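Local atomic coordinates of acetyl xylan esterase (Paenibacillus sp. R4, PDB entry 6AGQ), a protein that hydrolyses acetyl esters as a cold-active acetyl xylan esterase, probably removing acetyl groups from xylan, and belongs to the alpha/beta-hydrolase clan. Residues 13-18 with 286-291; 211-216 with 254-259; 42-47 with 56-61; 72-77 with 169-174. All coordinates share one frame; numbering follows the deposited sequence.

How the contacts relate
The four contacts form two groups on opposite sides of the chain's centre. Contact 1, its centre 10 Å from that of contact 2, packs through P16, L18 and H288 on helix 255-259, which carries part of contact 2; Y14 and H213 also touch. Contacts 3 and 4, centres 9 Å apart, lie on strands 55-63 and 69-77, which pair side by side. Between the groups, centres are 30 to 39 Å apart. Along the chain, contact 3 closes before contact 4 opens and contact 4 before contact 2, while contact 1 spans the other three. Contacts 3 and 4 belong to one end of the mixed alpha/beta-hydrolase sheet: contact 3 holds its outermost strand, contact 4 joins the third, 69-77, to the turn after helix 153-170.

Contact 1 of 4, residues 13-18 with 286-291; sequences DYKPEL and YNHLAG
The imidazole of H288 lies flat between two aliphatic chains, K15 against one face and L18 against the other. L18 CD2 is 3.7 Å from the centroid of the H288 ring and only 11° off its normal, a CH-pi contact over the ring centre. K15 makes the second CH-pi contact less centrally: its CG is 4.0 Å from the centroid of the H288 ring, offset toward the rim. Because K15 CG stands anti to the backbone N and the chain runs extended beyond it, the lysine continues past the ring until CE is 3.5 Å from N287 O. ND1 of H288 bonds to A284 O of helix 279-286, which helps to hold the ring's rotation. H288 and N287 are the middle residues of a type I beta turn, Y286 to L289, that leaves this helix toward strand 293-298; the N-terminal loop 13-18 is laid over it. An alanine at H288 would probably leave K15 and L18 facing a gap and A284 O without this partner. N287 points its amide at the loop backbone, ND2 donating to Y14 O at 2.7 Å with an N-H...O angle of 164°, though the donor stands well above the carbonyl plane.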
loop_
_atom_site.group_PDB
_atom_site.type_symbol
_atom_site.label_atom_id
_atom_site.label_comp_id
_atom_site.label_asym_id
_atom_site.label_seq_id
_atom_site.Cartn_x
_atom_site.Cartn_y
_atom_site.Cartn_z
ATOM N N ASP A 13 12.013 11.401 -30.916
ATOM C CA ASP A 13 12.113 12.722 -31.550
ATOM C C ASP A 13 12.212 13.812 -30.476
ATOM O O ASP A 13 12.167 15.009 -30.823
ATOM C CB ASP A 13 10.849 13.043 -32.367
ATOM C CG ASP A 13 10.669 12.172 -33.620
ATOM O OD1 ASP A 13 11.574 11.392 -34.012
ATOM O OD2 ASP A 13 9.569 12.303 -34.218
ATOM N N TYR A 14 12.296 13.421 -29.187
ATOM C CA TYR A 14 12.205 14.372 -28.069
ATOM C C TYR A 14 13.559 15.020 -27.818
ATOM O O TYR A 14 14.484 14.403 -27.297
ATOM C CB TYR A 14 11.660 13.733 -26.777
ATOM C CG TYR A 14 11.445 14.740 -25.649
ATOM C CD1 TYR A 14 10.738 15.930 -25.855
ATOM C CD2 TYR A 14 11.955 14.504 -24.370
ATOM C CE1 TYR A 14 10.538 16.844 -24.817
ATOM C CE2 TYR A 14 11.764 15.412 -23.333
ATOM C CZ TYR A 14 11.071 16.574 -23.536
ATOM O OH TYR A 14 10.930 17.486 -22.465
ATOM N N LYS A 15 13.649 16.282 -28.177
ATOM C CA LYS A 15 14.872 17.013 -28.148
ATOM C C LYS A 15 14.542 18.435 -27.657
ATOM O O LYS A 15 14.556 19.377 -28.419
ATOM C CB LYS A 15 15.475 16.976 -29.547
ATOM C CG LYS A 15 16.844 17.592 -29.599
ATOM C CD LYS A 15 17.593 17.213 -30.872
ATOM C CE LYS A 15 18.904 17.960 -30.814
ATOM N NZ LYS A 15 19.806 17.724 -31.939
ATOM N N PRO A 16 14.279 18.597 -26.351
ATOM C CA PRO A 16 13.952 19.921 -25.808
ATOM C C PRO A 16 15.139 20.883 -25.872
ATOM O O PRO A 16 16.268 20.448 -26.085
ATOM C CB PRO A 16 13.609 19.608 -24.337
ATOM C CG PRO A 16 14.485 18.419 -24.035
ATOM C CD PRO A 16 14.592 17.635 -25.289
ATOM N N GLU A 17 14.890 22.170 -25.678
ATOM C CA GLU A 17 15.923 23.219 -25.781
ATOM C C GLU A 17 16.986 23.079 -24.667
ATOM O O GLU A 17 16.684 22.710 -23.521
ATOM C CB GLU A 17 15.242 24.634 -25.825
ATOM C CG GLU A 17 15.792 25.739 -24.901
ATOM C CD GLU A 17 15.006 27.082 -24.938
ATOM O OE1 GLU A 17 13.806 27.132 -25.301
ATOM O OE2 GLU A 17 15.593 28.129 -24.584
ATOM N N LEU A 18 18.244 23.333 -24.996
ATOM C CA LEU A 18 19.267 23.355 -23.952
ATOM C C LEU A 18 19.037 24.539 -22.965
ATOM O O LEU A 18 18.563 25.603 -23.319
ATOM C CB LEU A 18 20.683 23.388 -24.530
ATOM C CG LEU A 18 21.075 22.174 -25.384
ATOM C CD1 LEU A 18 22.392 22.440 -26.124
ATOM C CD2 LEU A 18 21.189 20.907 -24.531
ATOM N N TYR A 286 20.170 11.695 -24.355
ATOM C CA TYR A 286 20.514 10.819 -25.531
ATOM C C TYR A 286 20.377 11.568 -26.867
ATOM O O TYR A 286 21.266 11.557 -27.687
ATOM C CB TYR A 286 19.605 9.558 -25.554
ATOM C CG TYR A 286 19.888 8.593 -26.699
ATOM C CD1 TYR A 286 21.023 7.807 -26.665
ATOM C CD2 TYR A 286 19.052 8.494 -27.821
ATOM C CE1 TYR A 286 21.336 6.952 -27.667
ATOM C CE2 TYR A 286 19.361 7.619 -28.859
ATOM C CZ TYR A 286 20.520 6.842 -28.764
ATOM O OH TYR A 286 20.963 5.913 -29.721
ATOM N N ASN A 287 19.312 12.318 -27.036
ATOM C CA ASN A 287 19.063 13.009 -28.323
ATOM C C ASN A 287 19.914 14.267 -28.546
ATOM O O ASN A 287 19.886 14.834 -29.645
ATOM C CB ASN A 287 17.558 13.333 -28.474
ATOM C CG ASN A 287 16.741 12.108 -28.766
ATOM O OD1 ASN A 287 17.231 11.191 -29.399
ATOM N ND2 ASN A 287 15.510 12.065 -28.287
ATOM N N HIS A 288 20.671 14.678 -27.530
ATOM C CA HIS A 288 21.674 15.735 -27.615
ATOM C C HIS A 288 23.137 15.276 -27.674
ATOM O O HIS A 288 24.014 16.068 -27.850
ATOM C CB HIS A 288 21.503 16.708 -26.404
ATOM C CG HIS A 288 20.443 17.732 -26.616
ATOM N ND1 HIS A 288 19.222 17.682 -25.977
ATOM C CD2 HIS A 288 20.399 18.815 -27.435
ATOM C CE1 HIS A 288 18.488 18.709 -26.359
ATOM N NE2 HIS A 288 19.174 19.410 -27.245
ATOM N N LEU A 289 23.407 14.002 -27.540
ATOM C CA LEU A 289 24.782 13.488 -27.673
ATOM C C LEU A 289 25.338 13.930 -29.017
ATOM O O LEU A 289 24.627 13.883 -30.002
ATOM C CB LEU A 289 24.789 11.973 -27.571
ATOM C CG LEU A 289 24.430 11.407 -26.175
ATOM C CD1 LEU A 289 24.269 9.923 -26.272
ATOM C CD2 LEU A 289 25.495 11.713 -25.129
ATOM N N ALA A 290 26.566 14.414 -29.027
ATOM C CA ALA A 290 27.193 14.896 -30.239
ATOM C C ALA A 290 27.860 13.722 -31.022
ATOM O O ALA A 290 27.901 13.753 -32.260
ATOM C CB ALA A 290 28.208 15.999 -29.907
ATOM N N GLY A 291 28.327 12.673 -30.335
ATOM C CA GLY A 291 29.081 11.594 -31.023
ATOM C C GLY A 291 28.198 10.409 -31.354
ATOM O O GLY A 291 27.042 10.413 -31.010
#

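Contact 2 of 4, residues 211-216 with 254-259; sequences LCHFRR and DGMNMA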
loop_
_atom_site.group_PDB
_atom_site.type_symbol
_atom_site.label_atom_id
_atom_site.label_comp_id
_atom_site.label_asym_id
_atom_site.label_seq_id
_atom_site.Cartn_x
_atom_site.Cartn_y
_atom_site.Cartn_z
ATOM N N LEU A 211 20.031 13.006 -12.821
ATOM C CA LEU A 211 20.618 14.340 -13.076
ATOM C C LEU A 211 20.426 14.847 -14.510
ATOM O O LEU A 211 21.269 15.597 -15.024
ATOM C CB LEU A 211 22.123 14.422 -12.723
ATOM C CG LEU A 211 22.534 13.701 -11.420
ATOM C CD1 LEU A 211 24.036 13.417 -11.281
ATOM C CD2 LEU A 211 22.010 14.496 -10.237
ATOM N N CYS A 212 19.308 14.494 -15.137
ATOM C CA CYS A 212 19.009 14.935 -16.512
ATOM C C CYS A 212 17.658 15.624 -16.508
ATOM O O CYS A 212 16.726 15.195 -15.834
ATOM C CB CYS A 212 18.977 13.788 -17.541
ATOM S SG CYS A 212 20.550 12.861 -17.755
ATOM N N HIS A 213 17.579 16.665 -17.327
ATOM C CA HIS A 213 16.402 17.433 -17.565
ATOM C C HIS A 213 15.642 17.761 -16.280
ATOM O O HIS A 213 14.477 17.374 -16.148
ATOM C CB HIS A 213 15.574 16.678 -18.630
ATOM C CG HIS A 213 14.604 17.544 -19.361
ATOM N ND1 HIS A 213 14.604 18.921 -19.254
ATOM C CD2 HIS A 213 13.615 17.234 -20.234
ATOM C CE1 HIS A 213 13.632 19.422 -20.003
ATOM N NE2 HIS A 213 13.009 18.418 -20.596
ATOM N N PHE A 214 16.339 18.421 -15.334
ATOM C CA PHE A 214 15.833 18.665 -13.956
ATOM C C PHE A 214 14.398 19.194 -13.793
ATOM O O PHE A 214 13.647 18.720 -12.948
ATOM C CB PHE A 214 16.745 19.595 -13.172
ATOM C CG PHE A 214 18.015 18.934 -12.653
ATOM C CD1 PHE A 214 17.967 18.032 -11.591
ATOM C CD2 PHE A 214 19.246 19.241 -13.212
ATOM C CE1 PHE A 214 19.113 17.443 -11.092
ATOM C CE2 PHE A 214 20.398 18.655 -12.734
ATOM C CZ PHE A 214 20.330 17.750 -11.667
ATOM N N ARG A 215 14.050 20.224 -14.523
ATOM C CA ARG A 215 12.762 20.855 -14.369
ATOM C C ARG A 215 11.617 19.921 -14.806
ATOM O O ARG A 215 10.562 19.918 -14.214
ATOM C CB ARG A 215 12.736 22.145 -15.157
ATOM C CG ARG A 215 11.514 23.011 -14.860
ATOM C CD ARG A 215 11.342 24.041 -15.965
ATOM N NE ARG A 215 12.251 25.168 -15.777
ATOM C CZ ARG A 215 12.001 26.208 -14.982
ATOM N NH1 ARG A 215 10.869 26.315 -14.248
ATOM N NH2 ARG A 215 12.906 27.151 -14.909
ATOM N N ARG A 216 11.856 19.071 -15.776
ATOM C CA ARG A 216 10.862 18.073 -16.155
ATOM C C ARG A 216 10.752 16.920 -15.135
ATOM O O ARG A 216 9.654 16.533 -14.748
ATOM C CB ARG A 216 11.105 17.559 -17.555
ATOM C CG ARG A 216 9.995 16.635 -18.025
ATOM C CD ARG A 216 10.222 16.150 -19.449
ATOM N NE ARG A 216 9.304 15.052 -19.736
ATOM C CZ ARG A 216 8.014 15.189 -20.093
ATOM N NH1 ARG A 216 7.271 14.102 -20.269
ATOM N NH2 ARG A 216 7.455 16.382 -20.280
ATOM N N ASP A 254 23.321 19.694 -15.514
ATOM C CA ASP A 254 22.291 18.903 -16.170
ATOM C C ASP A 254 22.912 18.010 -17.263
ATOM O O ASP A 254 23.536 18.493 -18.203
ATOM C CB ASP A 254 21.197 19.790 -16.746
ATOM C CG ASP A 254 19.909 19.021 -17.068
ATOM O OD1 ASP A 254 19.958 17.990 -17.795
ATOM O OD2 ASP A 254 18.837 19.466 -16.597
ATOM N N GLY A 255 22.704 16.700 -17.138
ATOM C CA GLY A 255 23.227 15.742 -18.122
ATOM C C GLY A 255 22.850 16.012 -19.581
ATOM O O GLY A 255 23.608 15.696 -20.478
ATOM N N MET A 256 21.686 16.583 -19.816
ATOM C CA MET A 256 21.302 17.033 -21.156
ATOM C C MET A 256 22.272 18.098 -21.744
ATOM O O MET A 256 22.688 18.031 -22.905
ATOM C CB MET A 256 19.896 17.591 -21.050
ATOM C CG MET A 256 19.302 18.192 -22.312
ATOM S SD MET A 256 17.591 18.577 -21.914
ATOM C CE MET A 256 17.697 20.190 -21.131
ATOM N N ASN A 257 22.663 19.069 -20.931
ATOM C CA ASN A 257 23.715 20.000 -21.333
ATOM C C ASN A 257 25.107 19.366 -21.442
ATOM O O ASN A 257 25.870 19.799 -22.316
ATOM C CB ASN A 257 23.762 21.208 -20.375
ATOM C CG ASN A 257 22.482 21.983 -20.384
ATOM O OD1 ASN A 257 21.824 22.122 -21.431
ATOM N ND2 ASN A 257 22.102 22.502 -19.224
ATOM N N MET A 258 25.483 18.426 -20.522
ATOM C CA MET A 258 26.723 17.648 -20.704
ATOM C C MET A 258 26.752 16.830 -22.003
ATOM O O MET A 258 27.781 16.813 -22.724
ATOM C CB MET A 258 26.937 16.626 -19.552
ATOM C CG MET A 258 27.044 17.243 -18.186
ATOM S SD MET A 258 28.405 18.375 -18.187
ATOM C CE MET A 258 28.092 19.117 -16.576
ATOM N N ALA A 259 25.640 16.144 -22.287
ATOM C CA ALA A 259 25.483 15.315 -23.542
ATOM C C ALA A 259 25.840 16.059 -24.815
ATOM O O ALA A 259 26.406 15.506 -25.737
ATOM C CB ALA A 259 24.058 14.799 -23.689
#
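D254 carries this contact by giving both carboxylate oxygens to the backbone N-H groups of H213 and F214. OD1 of D254 accepts from H213 N at 2.8 Å and OD2 of D254 from F214 N at 3.0 Å, each on the syn side of the carboxylate. OD1 turns its anti lone pair to a third donor, M256 N at 3.0 Å, so the same side chain N-caps helix 255-259. An alanine at D254 would probably leave three backbone N-H groups without their acceptor and set the start of both helices less firmly against each other. CG of D254 stands anti to the backbone N (chi1 -163°), which brings it toward the H213 and F214 amides. The next bond outward is between backbones, G255 N donating to L211 O at 2.8 Å and nearly straight at 174°. Beside it C212 SG packs on G255 CA at 3.9 Å, where no side chain intervenes. Further out, M256 SD is 4.2 Å from the centroid of the H213 ring, over one face, with R216 CB on the opposite face; NE2 of H213 bonds to Y14 OH. The side chain of D254 comes to about 4 Å from a bound zinc ion. The whole buried junction sets the N-termini of helices 214-219 and 255-259 together, with helix 279-286 packed on C212, H213 and M256, and helices 153-170 and 186-197 on L211.

Contact 3 of 4, residues 42-47 with 56-61; sequences AQVNLV and SIYDVV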
loop_
_atom_site.group_PDB
_atom_site.type_symbol
_atom_site.label_atom_id
_atom_site.label_comp_id
_atom_site.label_asym_id
_atom_site.label_seq_id
_atom_site.Cartn_x
_atom_site.Cartn_y
_atom_site.Cartn_z
ATOM N N ALA A 42 47.676 10.488 -4.589
ATOM C CA ALA A 42 47.267 9.082 -4.650
ATOM C C ALA A 42 48.054 8.158 -3.673
ATOM O O ALA A 42 49.268 8.141 -3.674
ATOM C CB ALA A 42 47.387 8.562 -6.072
ATOM N N GLN A 43 47.336 7.440 -2.815
ATOM C CA GLN A 43 47.906 6.359 -2.037
ATOM C C GLN A 43 47.216 5.087 -2.536
ATOM O O GLN A 43 45.996 5.047 -2.801
ATOM C CB GLN A 43 47.704 6.526 -0.533
ATOM C CG GLN A 43 48.239 7.825 0.113
ATOM C CD GLN A 43 47.699 8.033 1.549
ATOM O OE1 GLN A 43 46.957 8.989 1.819
ATOM N NE2 GLN A 43 48.050 7.111 2.469
ATOM N N VAL A 44 48.001 4.047 -2.706
ATOM C CA VAL A 44 47.496 2.780 -3.118
ATOM C C VAL A 44 48.003 1.688 -2.136
ATOM O O VAL A 44 49.095 1.774 -1.618
ATOM C CB VAL A 44 47.932 2.626 -4.559
ATOM C CG1 VAL A 44 47.650 1.257 -5.052
ATOM C CG2 VAL A 44 47.216 3.658 -5.434
ATOM N N ASN A 45 47.242 0.641 -1.925
ATOM C CA ASN A 45 47.605 -0.420 -0.952
ATOM C C ASN A 45 47.047 -1.779 -1.449
ATOM O O ASN A 45 45.844 -1.924 -1.570
ATOM C CB ASN A 45 46.961 -0.001 0.385
ATOM C CG ASN A 45 46.912 -1.089 1.412
ATOM O OD1 ASN A 45 47.670 -2.049 1.368
ATOM N ND2 ASN A 45 46.022 -0.923 2.382
ATOM N N LEU A 46 47.900 -2.747 -1.747
ATOM C CA LEU A 46 47.455 -4.044 -2.267
ATOM C C LEU A 46 46.664 -4.788 -1.198
ATOM O O LEU A 46 47.063 -4.820 -0.035
ATOM C CB LEU A 46 48.636 -4.881 -2.693
ATOM C CG LEU A 46 48.458 -6.180 -3.452
ATOM C CD1 LEU A 46 47.902 -5.920 -4.842
ATOM C CD2 LEU A 46 49.842 -6.839 -3.609
ATOM N N VAL A 47 45.513 -5.330 -1.585
ATOM C CA VAL A 47 44.745 -6.190 -0.715
ATOM C C VAL A 47 45.378 -7.577 -0.767
ATOM O O VAL A 47 45.427 -8.199 -1.853
ATOM C CB VAL A 47 43.251 -6.263 -1.110
ATOM C CG1 VAL A 47 42.565 -7.367 -0.294
ATOM C CG2 VAL A 47 42.584 -4.908 -0.851
ATOM N N SER A 56 44.803 -8.425 -9.288
ATOM C CA SER A 56 45.305 -7.617 -8.192
ATOM C C SER A 56 44.291 -6.544 -7.839
ATOM O O SER A 56 43.739 -5.857 -8.752
ATOM C CB SER A 56 46.653 -6.985 -8.541
ATOM O OG SER A 56 47.528 -8.028 -8.970
ATOM N N ILE A 57 44.112 -6.359 -6.533
ATOM C CA ILE A 57 43.106 -5.444 -5.938
ATOM C C ILE A 57 43.745 -4.419 -5.043
ATOM O O ILE A 57 44.360 -4.800 -4.059
ATOM C CB ILE A 57 42.056 -6.217 -5.081
ATOM C CG1 ILE A 57 41.214 -7.126 -5.974
ATOM C CG2 ILE A 57 41.139 -5.274 -4.286
ATOM C CD1 ILE A 57 40.711 -8.331 -5.223
ATOM N N TYR A 58 43.557 -3.123 -5.355
ATOM C CA TYR A 58 44.094 -2.047 -4.564
ATOM C C TYR A 58 43.028 -1.238 -3.918
ATOM O O TYR A 58 42.055 -0.866 -4.537
ATOM C CB TYR A 58 44.929 -1.129 -5.432
ATOM C CG TYR A 58 46.118 -1.832 -6.067
ATOM C CD1 TYR A 58 47.346 -1.878 -5.421
ATOM C CD2 TYR A 58 45.974 -2.492 -7.275
ATOM C CE1 TYR A 58 48.443 -2.526 -6.011
ATOM C CE2 TYR A 58 47.032 -3.161 -7.871
ATOM C CZ TYR A 58 48.268 -3.186 -7.230
ATOM O OH TYR A 58 49.286 -3.877 -7.829
ATOM N N ASP A 59 43.240 -0.960 -2.647
ATOM C CA ASP A 59 42.542 -0.018 -1.907
ATOM C C ASP A 59 43.199 1.337 -2.242
ATOM O O ASP A 59 44.412 1.476 -2.222
ATOM C CB ASP A 59 42.719 -0.360 -0.409
ATOM C CG ASP A 59 41.695 0.313 0.451
ATOM O OD1 ASP A 59 40.886 1.055 -0.142
ATOM O OD2 ASP A 59 41.689 0.122 1.699
ATOM N N VAL A 60 42.387 2.332 -2.574
ATOM C CA VAL A 60 42.889 3.540 -3.229
ATOM C C VAL A 60 42.257 4.754 -2.537
ATOM O O VAL A 60 41.055 4.703 -2.188
ATOM C CB VAL A 60 42.553 3.405 -4.722
ATOM C CG1 VAL A 60 42.386 4.726 -5.406
ATOM C CG2 VAL A 60 43.588 2.504 -5.394
ATOM N N VAL A 61 43.066 5.798 -2.295
ATOM C CA VAL A 61 42.601 7.123 -1.844
ATOM C C VAL A 61 43.329 8.199 -2.656
ATOM O O VAL A 61 44.550 8.078 -2.921
ATOM C CB VAL A 61 42.683 7.307 -0.303
ATOM C CG1 VAL A 61 44.090 7.130 0.246
ATOM C CG2 VAL A 61 42.118 8.658 0.106
HETATM O O HOH W 1 45.045 -8.381 -4.663
#
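Q43 and V61 open an antiparallel pairing that the backbone carries through five direct hydrogen bonds. Q43 and V61 exchange two, with Q43 N to V61 O at 2.9 Å; N45 and D59 exchange two more, though N45 N to D59 O is bent to 133°. V47 N adds the fifth, reaching I57 O at 2.8 Å. Past this point a water takes over, donating to V47 O and accepting from I57 N. CA-H...O contacts fill in between, as where V60 CA meets Q43 O at 3.5 Å. The two strands, whose short axes run at 148°, make a beta hairpin, and strand 43-46 is the outermost of the chain's mixed sheet on this side. Strand 55-63 bonds on its other flank to strand 69-77. Among apolar contacts, V44 and V60 lie side by side on one face, their CG2 atoms 3.8 Å apart, and F167 of helix 153-170 packs on both. L46 CD1 sits over one face of the Y58 ring, 3.9 Å from its centroid, a CH-pi contact offset toward the rim. On the opposite face of the sheet, the one bearing Q43, N45, D59 and V61, V61 CG1 meets Q43 CB at 3.7 Å, and the charged end of D59 turns to a salt bridge with R99.

Contact 4 of 4, residues 72-77 with 169-174; sequences GWYVTP and CSREEV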
loop_
_atom_site.group_PDB
_atom_site.type_symbol
_atom_site.label_atom_id
_atom_site.label_comp_id
_atom_site.label_asym_id
_atom_site.label_seq_id
_atom_site.Cartn_x
_atom_site.Cartn_y
_atom_site.Cartn_z
ATOM N N GLY A 72 38.469 4.399 -3.115
ATOM C CA GLY A 72 38.083 3.522 -4.185
ATOM C C GLY A 72 38.753 2.164 -4.168
ATOM O O GLY A 72 39.506 1.783 -3.217
ATOM N N TRP A 73 38.422 1.421 -5.218
ATOM C CA TRP A 73 38.984 0.128 -5.456
ATOM C C TRP A 73 39.495 0.179 -6.879
ATOM O O TRP A 73 38.754 0.537 -7.742
ATOM C CB TRP A 73 37.956 -1.002 -5.354
ATOM C CG TRP A 73 37.314 -1.300 -4.049
ATOM C CD1 TRP A 73 36.005 -1.277 -3.798
ATOM C CD2 TRP A 73 37.952 -1.781 -2.853
ATOM N NE1 TRP A 73 35.757 -1.691 -2.518
ATOM C CE2 TRP A 73 36.940 -1.986 -1.901
ATOM C CE3 TRP A 73 39.271 -2.027 -2.494
ATOM C CZ2 TRP A 73 37.202 -2.426 -0.561
ATOM C CZ3 TRP A 73 39.545 -2.497 -1.177
ATOM C CH2 TRP A 73 38.499 -2.675 -0.233
ATOM N N TYR A 74 40.736 -0.245 -7.085
ATOM C CA TYR A 74 41.378 -0.303 -8.390
ATOM C C TYR A 74 41.777 -1.762 -8.577
ATOM O O TYR A 74 42.366 -2.350 -7.698
ATOM C CB TYR A 74 42.627 0.584 -8.424
ATOM C CG TYR A 74 43.431 0.496 -9.714
ATOM C CD1 TYR A 74 42.871 0.927 -10.922
ATOM C CD2 TYR A 74 44.740 0.085 -9.716
ATOM C CE1 TYR A 74 43.550 0.879 -12.109
ATOM C CE2 TYR A 74 45.471 0.030 -10.923
ATOM C CZ TYR A 74 44.858 0.421 -12.114
ATOM O OH TYR A 74 45.525 0.382 -13.315
ATOM N N VAL A 75 41.380 -2.344 -9.678
ATOM C CA VAL A 75 41.502 -3.783 -9.947
ATOM C C VAL A 75 42.155 -3.947 -11.320
ATOM O O VAL A 75 41.767 -3.246 -12.324
ATOM C CB VAL A 75 40.107 -4.474 -9.923
ATOM C CG1 VAL A 75 40.222 -5.913 -10.252
ATOM C CG2 VAL A 75 39.437 -4.356 -8.552
ATOM N N THR A 76 43.150 -4.831 -11.385
ATOM C CA THR A 76 43.771 -5.232 -12.690
ATOM C C THR A 76 43.983 -6.748 -12.788
ATOM O O THR A 76 44.098 -7.437 -11.740
ATOM C CB THR A 76 45.148 -4.562 -12.952
ATOM O OG1 THR A 76 46.154 -5.237 -12.225
ATOM C CG2 THR A 76 45.157 -3.143 -12.522
ATOM N N PRO A 77 44.036 -7.279 -14.034
ATOM C CA PRO A 77 44.491 -8.659 -14.178
ATOM C C PRO A 77 45.841 -8.856 -13.463
ATOM O O PRO A 77 46.664 -7.947 -13.478
ATOM C CB PRO A 77 44.681 -8.817 -15.673
ATOM C CG PRO A 77 44.003 -7.649 -16.323
ATOM C CD PRO A 77 44.046 -6.559 -15.323
ATOM N N CYS A 169 44.816 7.711 -15.326
ATOM C CA CYS A 169 45.875 8.124 -16.287
ATOM C C CYS A 169 47.279 8.182 -15.662
ATOM O O CYS A 169 48.272 7.921 -16.325
ATOM C CB CYS A 169 45.553 9.456 -16.933
ATOM S SG CYS A 169 44.195 9.263 -18.084
ATOM N N SER A 170 47.341 8.486 -14.374
ATOM C CA SER A 170 48.603 8.311 -13.625
ATOM C C SER A 170 49.108 6.858 -13.448
ATOM O O SER A 170 50.276 6.681 -13.071
ATOM C CB SER A 170 48.488 8.951 -12.247
ATOM O OG SER A 170 47.777 8.084 -11.368
ATOM N N ARG A 171 48.287 5.827 -13.685
ATOM C CA ARG A 171 48.784 4.429 -13.603
ATOM C C ARG A 171 49.593 4.129 -14.848
ATOM O O ARG A 171 49.146 4.358 -15.956
ATOM C CB ARG A 171 47.651 3.396 -13.441
ATOM C CG ARG A 171 46.674 3.661 -12.285
ATOM C CD ARG A 171 47.358 3.644 -10.910
ATOM N NE ARG A 171 47.807 4.970 -10.481
ATOM C CZ ARG A 171 48.591 5.240 -9.434
ATOM N NH1 ARG A 171 49.034 4.289 -8.647
ATOM N NH2 ARG A 171 48.889 6.500 -9.144
ATOM N N GLU A 172 50.805 3.629 -14.684
ATOM C CA GLU A 172 51.682 3.441 -15.840
ATOM C C GLU A 172 51.197 2.330 -16.777
ATOM O O GLU A 172 51.334 2.444 -17.981
ATOM C CB GLU A 172 53.130 3.238 -15.392
ATOM C CG GLU A 172 53.704 4.513 -14.747
ATOM C CD GLU A 172 53.965 5.695 -15.714
ATOM O OE1 GLU A 172 54.055 5.518 -16.974
ATOM O OE2 GLU A 172 54.095 6.831 -15.177
ATOM N N GLU A 173 50.567 1.301 -16.223
ATOM C CA GLU A 173 49.992 0.215 -17.019
ATOM C C GLU A 173 48.773 0.616 -17.872
ATOM O O GLU A 173 48.446 -0.087 -18.836
ATOM C CB GLU A 173 49.651 -1.003 -16.130
ATOM C CG GLU A 173 48.512 -0.802 -15.125
ATOM C CD GLU A 173 48.925 -0.187 -13.756
ATOM O OE1 GLU A 173 50.099 0.346 -13.626
ATOM O OE2 GLU A 173 48.056 -0.212 -12.812
ATOM N N VAL A 174 48.109 1.732 -17.517
ATOM C CA VAL A 174 46.888 2.121 -18.202
ATOM C C VAL A 174 47.164 2.807 -19.543
ATOM O O VAL A 174 48.080 3.612 -19.668
ATOM C CB VAL A 174 45.982 2.965 -17.275
ATOM C CG1 VAL A 174 44.912 3.687 -18.059
ATOM C CG2 VAL A 174 45.330 2.025 -16.238
#
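The hydroxyl of Y74 donates to E173 OE2 at 2.6 Å, the two side chains meeting tip to tip. This bond ties strand 69-77 of the alpha/beta-hydrolase sheet to the type I beta turn R171 to V174, which follows helix 153-170. The turn is closed by V174 N donating to R171 O at 3.2 Å. Y74 CG stands anti to the backbone N (chi1 175°), and the ring extends from the strand toward the turn. OE2 of E173 approaches at the ring's edge, in its plane, and comes within 3.2 Å of Y74 CE2. Seen from the glutamate, the hydroxyl sits above the carboxylate plane, 37° out of it, and the ring and carboxylate planes are 48° apart. A donor this close would probably favour the charged form of E173. Two carbons also touch the hydroxyl: V174 CG2 lies 3.4 Å from Y74 OH near the ring plane, and R171 CG is 3.6 Å from the same oxygen. T76, two residues along the strand, adds only a loose contact through its methyl to the E173 carboxylate. Y58 and V60 of strand 55-63 and A114 of strand 114-118 also pack against Y74. The R171 chain is bent, and its guanidinium grips S170 OG side-on, the oxygen in the guanidinium plane, with NH2 at 2.9 Å and NE at 3.2 Å from it, while S170 OG itself bonds to F167 O.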